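Geranylgeranyl pyrophosphate synthase (Geoglobus acetivorans, PDB 5JFQ) catalyses the magnesium-dependent condensation of three isopentenyl diphosphate molecules onto dimethylallyl diphosphate, giving mainly geranylgeranyl diphosphate and lesser amounts of farnesyl diphosphate. Local coordinates at residues Leu23-Arg37 against Ala111-Met125. Residues are numbered along the deposited sequence; the frame is centred on the assembly and turned at random.
Sequences LLKEQEPEGLYRAAR and AGDTLYAEAFEILSM
Ala111 lies where the two backbones come closest, its CA 4.4 Å from Ala36 CA. Its CB sits 3.8 Å from Ala35 CB and also touches Ala36. The axes of helices 30-36 and 111-123 pass 8.9 Å apart at 76°, an approach consistent with the small alanine side chains at the crossing. One turn on, Thr114 meets the CD2 methyl of Leu32 with OG1, which hydrogen-bonds back to Leu110 O, while CG2 comes obliquely to Tyr33 CE2. Leu115 lays its CD1 methyl near Ala36 O and brings CD2 to the edge of the Arg37 guanidinium.

Glu118 is the polar centre. Extended beyond CG, it brings its carboxylate to Arg37, which grips it end-on: NH1 reaches OE1 at 2.9 Å and NH2 reaches OE2 at 2.7 Å, both on the syn side but tilted from the carboxylate plane. The NH2 bond is bent, 131° at the hydrogen, and OE2 also lies at the edge of the Tyr33 ring. A bend at chi2 (57°) turns the Arg37 chain, whose CB points away from 111-125, back toward it; NE and NH2 grip Lys25 O side-on, tying the loop after helix 9-23 to helix 105-123. Tyr33 CD2 lies over one guanidinium face. With an alanine in place of Arg37, the buried Glu118 carboxylate would probably lose this countercharge, and Lys25 O both these donors.

Farther along, Ile122 touches Leu24 CD2 through CD1 and Leu23 CD1 through CG2, each at 3.9 Å. Met125 ends the row, its SD 4.0 Å from Leu23 CD2. Tyr33 OH hydrogen-bonds with OE2 of Glu149 of the second subunit, placing this packing at the dimer interface. Helix 30-36 and the loop before it thus pack across helix 105-123 in the all-helical fold of the FPP/GGPP synthase family.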
ATOM      1  N   LEU B  23       1.736  18.413   5.408  1.00 59.94           N
ATOM      2  CA  LEU B  23       1.910  17.013   5.753  1.00 56.75           C
ATOM      3  C   LEU B  23       2.548  16.177   4.648  1.00 61.60           C
ATOM      4  O   LEU B  23       3.080  15.102   4.939  1.00 62.56           O
ATOM      5  CB  LEU B  23       0.555  16.394   6.106  1.00 58.09           C
ATOM      6  CG  LEU B  23      -0.197  16.998   7.285  1.00 56.10           C
ATOM      7  CD1 LEU B  23      -1.625  16.492   7.317  1.00 53.81           C
ATOM      8  CD2 LEU B  23       0.516  16.620   8.562  1.00 58.63           C
ATOM      9  N   LEU B  24       2.507  16.615   3.392  1.00 61.76           N
ATOM     10  CA  LEU B  24       3.066  15.771   2.343  1.00 54.25           C
ATOM     11  C   LEU B  24       4.244  16.458   1.668  1.00 56.42           C
ATOM     12  O   LEU B  24       4.251  16.684   0.452  1.00 59.45           O
ATOM     13  CB  LEU B  24       1.982  15.388   1.336  1.00 54.79           C
ATOM     14  CG  LEU B  24       0.977  14.381   1.907  1.00 53.65           C
ATOM     15  CD1 LEU B  24      -0.325  14.377   1.111  1.00 49.44           C
ATOM     16  CD2 LEU B  24       1.595  12.981   1.998  1.00 45.23           C
ATOM     17  N   LYS B  25       5.258  16.771   2.458  1.00 56.02           N
ATOM     18  CA  LYS B  25       6.414  17.463   1.927  1.00 59.62           C
ATOM     19  C   LYS B  25       7.177  16.558   0.963  1.00 60.48           C
ATOM     20  O   LYS B  25       7.065  15.331   1.002  1.00 59.21           O
ATOM     21  CB  LYS B  25       7.321  17.907   3.069  1.00 58.18           C
ATOM     22  CG  LYS B  25       7.384  19.390   3.241  1.00 65.18           C
ATOM     23  CD  LYS B  25       6.372  19.864   4.276  1.00 68.04           C
ATOM     24  CE  LYS B  25       6.859  19.564   5.687  1.00 71.44           C
ATOM     25  NZ  LYS B  25       6.031  20.208   6.743  1.00 74.24           N
ATOM     26  N   GLU B  26       7.956  17.177   0.082  1.00 58.50           N
ATOM     27  CA  GLU B  26       8.966  16.421  -0.636  1.00 55.12           C
ATOM     28  C   GLU B  26      10.181  16.241   0.258  1.00 57.10           C
ATOM     29  O   GLU B  26      10.437  17.039   1.163  1.00 64.38           O
ATOM     30  CB  GLU B  26       9.356  17.110  -1.944  1.00 57.34           C
ATOM     31  CG  GLU B  26       8.248  17.115  -2.978  1.00 58.65           C
ATOM     32  CD  GLU B  26       8.704  17.615  -4.332  1.00 62.64           C
ATOM     33  OE1 GLU B  26       9.753  17.135  -4.819  1.00 62.34           O
ATOM     34  OE2 GLU B  26       8.013  18.492  -4.898  1.00 63.61           O
ATOM     35  N   GLN B  27      10.933  15.185  -0.009  1.00 56.54           N
ATOM     36  CA  GLN B  27      11.912  14.666   0.934  1.00 52.43           C
ATOM     37  C   GLN B  27      12.906  13.825   0.126  1.00 56.35           C
ATOM     38  O   GLN B  27      12.778  13.698  -1.096  1.00 53.01           O
ATOM     39  CB  GLN B  27      11.160  13.905   2.027  1.00 53.81           C
ATOM     40  CG  GLN B  27      11.947  13.300   3.155  1.00 62.89           C
ATOM     41  CD  GLN B  27      11.100  12.264   3.875  1.00 64.90           C
ATOM     42  OE1 GLN B  27       9.902  12.490   4.093  1.00 59.16           O
ATOM     43  NE2 GLN B  27      11.696  11.101   4.203  1.00 60.12           N
ATOM     44  N   GLU B  28      13.969  13.267   0.827  1.00 56.02           N
ATOM     45  CA  GLU B  28      14.813  12.380   0.036  1.00 50.28           C
ATOM     46  C   GLU B  28      14.302  10.944   0.116  1.00 50.30           C
ATOM     47  O   GLU B  28      13.618  10.582   1.069  1.00 53.85           O
ATOM     48  CB  GLU B  28      16.252  12.432   0.526  1.00 56.75           C
ATOM     49  CG  GLU B  28      17.036  13.641   0.028  1.00 64.34           C
ATOM     50  CD  GLU B  28      17.508  13.480  -1.421  1.00 71.00           C
ATOM     51  OE1 GLU B  28      17.871  14.503  -2.054  1.00 74.95           O
ATOM     52  OE2 GLU B  28      17.527  12.330  -1.928  1.00 70.42           O
ATOM     53  N   PRO B  29      14.552  10.086  -0.891  1.00 55.91           N
ATOM     54  CA  PRO B  29      15.151  10.341  -2.213  1.00 48.34           C
ATOM     55  C   PRO B  29      14.246  11.229  -3.059  1.00 51.76           C
ATOM     56  O   PRO B  29      13.074  10.857  -3.253  1.00 52.10           O
ATOM     57  CB  PRO B  29      15.265   8.946  -2.831  1.00 42.67           C
ATOM     58  CG  PRO B  29      15.099   7.989  -1.717  1.00 47.35           C
ATOM     59  CD  PRO B  29      14.207   8.665  -0.722  1.00 47.45           C
ATOM     60  N   GLU B  30      14.757  12.371  -3.542  1.00 50.41           N
ATOM     61  CA  GLU B  30      13.896  13.291  -4.279  1.00 51.00           C
ATOM     62  C   GLU B  30      13.240  12.602  -5.465  1.00 52.50           C
ATOM     63  O   GLU B  30      12.095  12.908  -5.808  1.00 52.90           O
ATOM     64  CB  GLU B  30      14.668  14.520  -4.750  1.00 55.09           C
ATOM     65  CG  GLU B  30      16.128  14.320  -5.023  1.00 60.33           C
ATOM     66  CD  GLU B  30      16.822  15.648  -5.338  1.00 73.70           C
ATOM     67  OE1 GLU B  30      16.148  16.559  -5.883  1.00 74.67           O
ATOM     68  OE2 GLU B  30      18.034  15.786  -5.020  1.00 74.06           O
ATOM     69  N   GLY B  31      13.951  11.670  -6.107  1.00 50.27           N
ATOM     70  CA  GLY B  31      13.328  10.902  -7.168  1.00 47.86           C
ATOM     71  C   GLY B  31      11.995  10.327  -6.744  1.00 49.50           C
ATOM     72  O   GLY B  31      10.975  10.543  -7.400  1.00 49.50           O
ATOM     73  N   LEU B  32      11.974   9.641  -5.596  1.00 50.50           N
ATOM     74  CA  LEU B  32      10.753   8.989  -5.132  1.00 48.87           C
ATOM     75  C   LEU B  32       9.671  10.006  -4.786  1.00 48.21           C
ATOM     76  O   LEU B  32       8.485   9.802  -5.091  1.00 46.22           O
ATOM     77  CB  LEU B  32      11.079   8.108  -3.929  1.00 48.02           C
ATOM     78  CG  LEU B  32       9.910   7.374  -3.279  1.00 51.18           C
ATOM     79  CD1 LEU B  32       9.212   6.483  -4.308  1.00 47.86           C
ATOM     80  CD2 LEU B  32      10.371   6.566  -2.060  1.00 46.73           C
ATOM     81  N   TYR B  33      10.057  11.118  -4.173  1.00 45.13           N
ATOM     82  CA  TYR B  33       9.056  12.068  -3.713  1.00 46.55           C
ATOM     83  C   TYR B  33       8.615  13.014  -4.821  1.00 50.96           C
ATOM     84  O   TYR B  33       7.465  13.472  -4.814  1.00 51.55           O
ATOM     85  CB  TYR B  33       9.588  12.821  -2.489  1.00 49.55           C
ATOM     86  CG  TYR B  33       9.500  11.970  -1.241  1.00 47.55           C
ATOM     87  CD1 TYR B  33      10.556  11.158  -0.846  1.00 47.21           C
ATOM     88  CD2 TYR B  33       8.331  11.928  -0.495  1.00 47.04           C
ATOM     89  CE1 TYR B  33      10.461  10.360   0.284  1.00 49.36           C
ATOM     90  CE2 TYR B  33       8.224  11.131   0.639  1.00 48.51           C
ATOM     91  CZ  TYR B  33       9.291  10.354   1.026  1.00 47.44           C
ATOM     92  OH  TYR B  33       9.174   9.561   2.151  1.00 47.91           O
ATOM     93  N   ARG B  34       9.493  13.304  -5.785  1.00 49.61           N
ATOM     94  CA  ARG B  34       9.062  14.052  -6.957  1.00 46.02           C
ATOM     95  C   ARG B  34       7.915  13.320  -7.631  1.00 53.45           C
ATOM     96  O   ARG B  34       6.894  13.925  -7.982  1.00 54.85           O
ATOM     97  CB  ARG B  34      10.243  14.237  -7.906  1.00 50.26           C
ATOM     98  CG  ARG B  34      10.309  15.564  -8.664  1.00 55.42           C
ATOM     99  CD  ARG B  34      11.500  15.543  -9.640  1.00 58.40           C
ATOM    100  NE  ARG B  34      12.753  15.208  -8.954  1.00 66.35           N
ATOM    101  CZ  ARG B  34      13.770  14.541  -9.503  1.00 68.56           C
ATOM    102  NH1 ARG B  34      13.686  14.106 -10.766  1.00 55.59           N
ATOM    103  NH2 ARG B  34      14.871  14.299  -8.782  1.00 64.13           N
ATOM    104  N   ALA B  35       8.041  11.995  -7.738  1.00 49.35           N
ATOM    105  CA  ALA B  35       6.970  11.165  -8.269  1.00 43.80           C
ATOM    106  C   ALA B  35       5.773  11.129  -7.327  1.00 49.45           C
ATOM    107  O   ALA B  35       4.622  11.229  -7.770  1.00 52.74           O
ATOM    108  CB  ALA B  35       7.492   9.749  -8.530  1.00 43.11           C
ATOM    109  N   ALA B  36       6.015  10.975  -6.021  1.00 45.78           N
ATOM    110  CA  ALA B  36       4.891  10.831  -5.096  1.00 46.50           C
ATOM    111  C   ALA B  36       4.099  12.117  -4.918  1.00 46.49           C
ATOM    112  O   ALA B  36       2.941  12.067  -4.497  1.00 53.37           O
ATOM    113  CB  ALA B  36       5.369  10.351  -3.724  1.00 45.34           C
ATOM    114  N   ARG B  37       4.684  13.266  -5.205  1.00 46.10           N
ATOM    115  CA  ARG B  37       3.966  14.520  -5.066  1.00 47.56           C
ATOM    116  C   ARG B  37       3.524  15.068  -6.399  1.00 50.39           C
ATOM    117  O   ARG B  37       2.939  16.147  -6.432  1.00 53.34           O
ATOM    118  CB  ARG B  37       4.819  15.579  -4.352  1.00 52.53           C
ATOM    119  CG  ARG B  37       4.748  15.547  -2.840  1.00 49.36           C
ATOM    120  CD  ARG B  37       5.145  14.207  -2.369  1.00 52.91           C
ATOM    121  NE  ARG B  37       5.472  14.132  -0.952  1.00 58.80           N
ATOM    122  CZ  ARG B  37       4.845  13.367  -0.070  1.00 51.81           C
ATOM    123  NH1 ARG B  37       3.837  12.596  -0.460  1.00 51.39           N
ATOM    124  NH2 ARG B  37       5.265  13.349   1.190  1.00 46.55           N
ATOM    125  N   ALA B 111       6.012   5.142  -5.617  1.00 42.24           N
ATOM    126  CA  ALA B 111       5.419   6.419  -5.242  1.00 44.10           C
ATOM    127  C   ALA B 111       4.044   6.206  -4.621  1.00 46.73           C
ATOM    128  O   ALA B 111       3.758   6.725  -3.536  1.00 47.16           O
ATOM    129  CB  ALA B 111       5.344   7.357  -6.444  1.00 40.63           C
ATOM    130  N   GLY B 112       3.188   5.421  -5.281  1.00 45.47           N
ATOM    131  CA  GLY B 112       1.901   5.090  -4.694  1.00 42.54           C
ATOM    132  C   GLY B 112       2.034   4.289  -3.410  1.00 43.85           C
ATOM    133  O   GLY B 112       1.287   4.508  -2.454  1.00 41.58           O
ATOM    134  N   ASP B 113       2.990   3.347  -3.369  1.00 43.71           N
ATOM    135  CA  ASP B 113       3.239   2.607  -2.132  1.00 40.02           C
ATOM    136  C   ASP B 113       3.591   3.546  -0.992  1.00 40.20           C
ATOM    137  O   ASP B 113       3.256   3.270   0.166  1.00 40.22           O
ATOM    138  CB  ASP B 113       4.369   1.602  -2.315  1.00 36.00           C
ATOM    139  CG  ASP B 113       3.951   0.381  -3.092  1.00 41.38           C
ATOM    140  OD1 ASP B 113       2.753   0.226  -3.397  1.00 37.14           O
ATOM    141  OD2 ASP B 113       4.839  -0.443  -3.391  1.00 41.75           O
ATOM    142  N   THR B 114       4.268   4.654  -1.310  1.00 40.60           N
ATOM    143  CA  THR B 114       4.651   5.642  -0.311  1.00 43.07           C
ATOM    144  C   THR B 114       3.451   6.463   0.135  1.00 45.46           C
ATOM    145  O   THR B 114       3.199   6.620   1.336  1.00 48.29           O
ATOM    146  CB  THR B 114       5.724   6.569  -0.870  1.00 43.55           C
ATOM    147  OG1 THR B 114       6.903   5.819  -1.205  1.00 41.82           O
ATOM    148  CG2 THR B 114       6.053   7.646   0.164  1.00 45.75           C
ATOM    149  N   LEU B 115       2.709   7.012  -0.821  1.00 44.38           N
ATOM    150  CA  LEU B 115       1.442   7.651  -0.494  1.00 46.77           C
ATOM    151  C   LEU B 115       0.569   6.726   0.347  1.00 46.21           C
ATOM    152  O   LEU B 115      -0.045   7.155   1.334  1.00 39.17           O
ATOM    153  CB  LEU B 115       0.728   8.063  -1.788  1.00 44.71           C
ATOM    154  CG  LEU B 115       1.392   9.237  -2.533  1.00 46.62           C
ATOM    155  CD1 LEU B 115       0.801   9.453  -3.933  1.00 41.51           C
ATOM    156  CD2 LEU B 115       1.329  10.535  -1.710  1.00 43.82           C
ATOM    157  N   TYR B 116       0.522   5.443  -0.023  1.00 45.89           N
ATOM    158  CA  TYR B 116      -0.329   4.477   0.670  1.00 44.53           C
ATOM    159  C   TYR B 116       0.012   4.413   2.155  1.00 42.40           C
ATOM    160  O   TYR B 116      -0.871   4.503   3.007  1.00 41.84           O
ATOM    161  CB  TYR B 116      -0.159   3.104   0.016  1.00 44.66           C
ATOM    162  CG  TYR B 116      -1.324   2.119   0.051  1.00 44.43           C
ATOM    163  CD1 TYR B 116      -2.463   2.309   0.847  1.00 44.40           C
ATOM    164  CD2 TYR B 116      -1.251   0.964  -0.725  1.00 47.86           C
ATOM    165  CE1 TYR B 116      -3.501   1.355   0.848  1.00 48.37           C
ATOM    166  CE2 TYR B 116      -2.251   0.014  -0.733  1.00 45.84           C
ATOM    167  CZ  TYR B 116      -3.372   0.200   0.033  1.00 50.77           C
ATOM    168  OH  TYR B 116      -4.324  -0.801  -0.060  1.00 45.43           O
ATOM    169  N   ALA B 117       1.295   4.240   2.483  1.00 44.84           N
ATOM    170  CA  ALA B 117       1.695   4.244   3.885  1.00 41.24           C
ATOM    171  C   ALA B 117       1.486   5.624   4.502  1.00 45.47           C
ATOM    172  O   ALA B 117       1.007   5.740   5.641  1.00 41.97           O
ATOM    173  CB  ALA B 117       3.157   3.803   4.030  1.00 35.39           C
ATOM    174  N   GLU B 118       1.822   6.682   3.753  1.00 42.05           N
ATOM    175  CA  GLU B 118       1.715   8.021   4.307  1.00 42.42           C
ATOM    176  C   GLU B 118       0.294   8.309   4.758  1.00 44.50           C
ATOM    177  O   GLU B 118       0.092   8.986   5.777  1.00 47.51           O
ATOM    178  CB  GLU B 118       2.204   9.053   3.295  1.00 39.82           C
ATOM    179  CG  GLU B 118       3.715   9.252   3.322  1.00 37.90           C
ATOM    180  CD  GLU B 118       4.228  10.207   2.237  1.00 50.03           C
ATOM    181  OE1 GLU B 118       3.678  10.203   1.100  1.00 45.70           O
ATOM    182  OE2 GLU B 118       5.202  10.955   2.523  1.00 51.14           O
ATOM    183  N   ALA B 119      -0.695   7.734   4.067  1.00 42.15           N
ATOM    184  CA  ALA B 119      -2.090   7.981   4.420  1.00 45.65           C
ATOM    185  C   ALA B 119      -2.421   7.403   5.786  1.00 45.30           C
ATOM    186  O   ALA B 119      -3.124   8.034   6.582  1.00 42.91           O
ATOM    187  CB  ALA B 119      -3.028   7.402   3.362  1.00 40.93           C
ATOM    188  N   PHE B 120      -1.948   6.195   6.066  1.00 42.62           N
ATOM    189  CA  PHE B 120      -2.209   5.637   7.378  1.00 44.19           C
ATOM    190  C   PHE B 120      -1.417   6.360   8.462  1.00 48.05           C
ATOM    191  O   PHE B 120      -1.875   6.437   9.606  1.00 48.04           O
ATOM    192  CB  PHE B 120      -1.926   4.147   7.361  1.00 40.75           C
ATOM    193  CG  PHE B 120      -2.990   3.371   6.675  1.00 45.71           C
ATOM    194  CD1 PHE B 120      -4.179   3.080   7.331  1.00 36.92           C
ATOM    195  CD2 PHE B 120      -2.841   2.992   5.351  1.00 48.03           C
ATOM    196  CE1 PHE B 120      -5.177   2.387   6.701  1.00 46.14           C
ATOM    197  CE2 PHE B 120      -3.849   2.290   4.697  1.00 51.60           C
ATOM    198  CZ  PHE B 120      -5.017   1.980   5.367  1.00 50.78           C
ATOM    199  N   GLU B 121      -0.255   6.922   8.132  1.00 43.72           N
ATOM    200  CA  GLU B 121       0.444   7.691   9.145  1.00 43.25           C
ATOM    201  C   GLU B 121      -0.282   8.997   9.414  1.00 50.87           C
ATOM    202  O   GLU B 121      -0.338   9.464  10.559  1.00 49.07           O
ATOM    203  CB  GLU B 121       1.886   7.967   8.732  1.00 44.28           C
ATOM    204  CG  GLU B 121       2.646   8.733   9.780  1.00 49.84           C
ATOM    205  CD  GLU B 121       4.029   9.144   9.355  1.00 52.57           C
ATOM    206  OE1 GLU B 121       4.451   8.789   8.240  1.00 50.76           O
ATOM    207  OE2 GLU B 121       4.697   9.834  10.153  1.00 60.90           O
ATOM    208  N   ILE B 122      -0.867   9.594   8.377  1.00 51.52           N
ATOM    209  CA  ILE B 122      -1.574  10.849   8.588  1.00 51.87           C
ATOM    210  C   ILE B 122      -2.877  10.602   9.343  1.00 49.67           C
ATOM    211  O   ILE B 122      -3.167  11.276  10.337  1.00 49.31           O
ATOM    212  CB  ILE B 122      -1.794  11.565   7.251  1.00 48.17           C
ATOM    213  CG1 ILE B 122      -0.434  12.023   6.715  1.00 47.54           C
ATOM    214  CG2 ILE B 122      -2.760  12.735   7.440  1.00 49.52           C
ATOM    215  CD1 ILE B 122      -0.442  12.383   5.224  1.00 50.91           C
ATOM    216  N   LEU B 123      -3.660   9.611   8.905  1.00 46.57           N
ATOM    217  CA  LEU B 123      -4.881   9.256   9.618  1.00 47.33           C
ATOM    218  C   LEU B 123      -4.625   9.107  11.112  1.00 49.10           C
ATOM    219  O   LEU B 123      -5.385   9.630  11.929  1.00 50.78           O
ATOM    220  CB  LEU B 123      -5.474   7.964   9.055  1.00 42.48           C
ATOM    221  CG  LEU B 123      -6.704   7.427   9.795  1.00 45.29           C
ATOM    222  CD1 LEU B 123      -7.801   8.453   9.813  1.00 43.11           C
ATOM    223  CD2 LEU B 123      -7.202   6.169   9.133  1.00 45.72           C
ATOM    224  N   SER B 124      -3.537   8.426  11.479  1.00 49.42           N
ATOM    225  CA  SER B 124      -3.223   8.110  12.862  1.00 43.79           C
ATOM    226  C   SER B 124      -2.875   9.340  13.680  1.00 46.45           C
ATOM    227  O   SER B 124      -2.828   9.247  14.912  1.00 49.14           O
ATOM    228  CB  SER B 124      -2.065   7.107  12.925  1.00 41.52           C
ATOM    229  OG  SER B 124      -0.808   7.763  12.789  1.00 48.01           O
ATOM    230  N   MET B 125      -2.612  10.472  13.032  1.00 46.92           N
ATOM    231  CA  MET B 125      -2.353  11.715  13.743  1.00 46.95           C
ATOM    232  C   MET B 125      -3.622  12.379  14.250  1.00 49.52           C
ATOM    233  O   MET B 125      -3.530  13.449  14.861  1.00 48.64           O
ATOM    234  CB  MET B 125      -1.629  12.712  12.845  1.00 43.65           C
ATOM    235  CG  MET B 125      -0.353  12.224  12.241  1.00 47.05           C
ATOM    236  SD  MET B 125       0.256  13.469  11.082  1.00 57.40           S
ATOM    237  CE  MET B 125       1.515  12.548  10.220  1.00 51.23           C
TER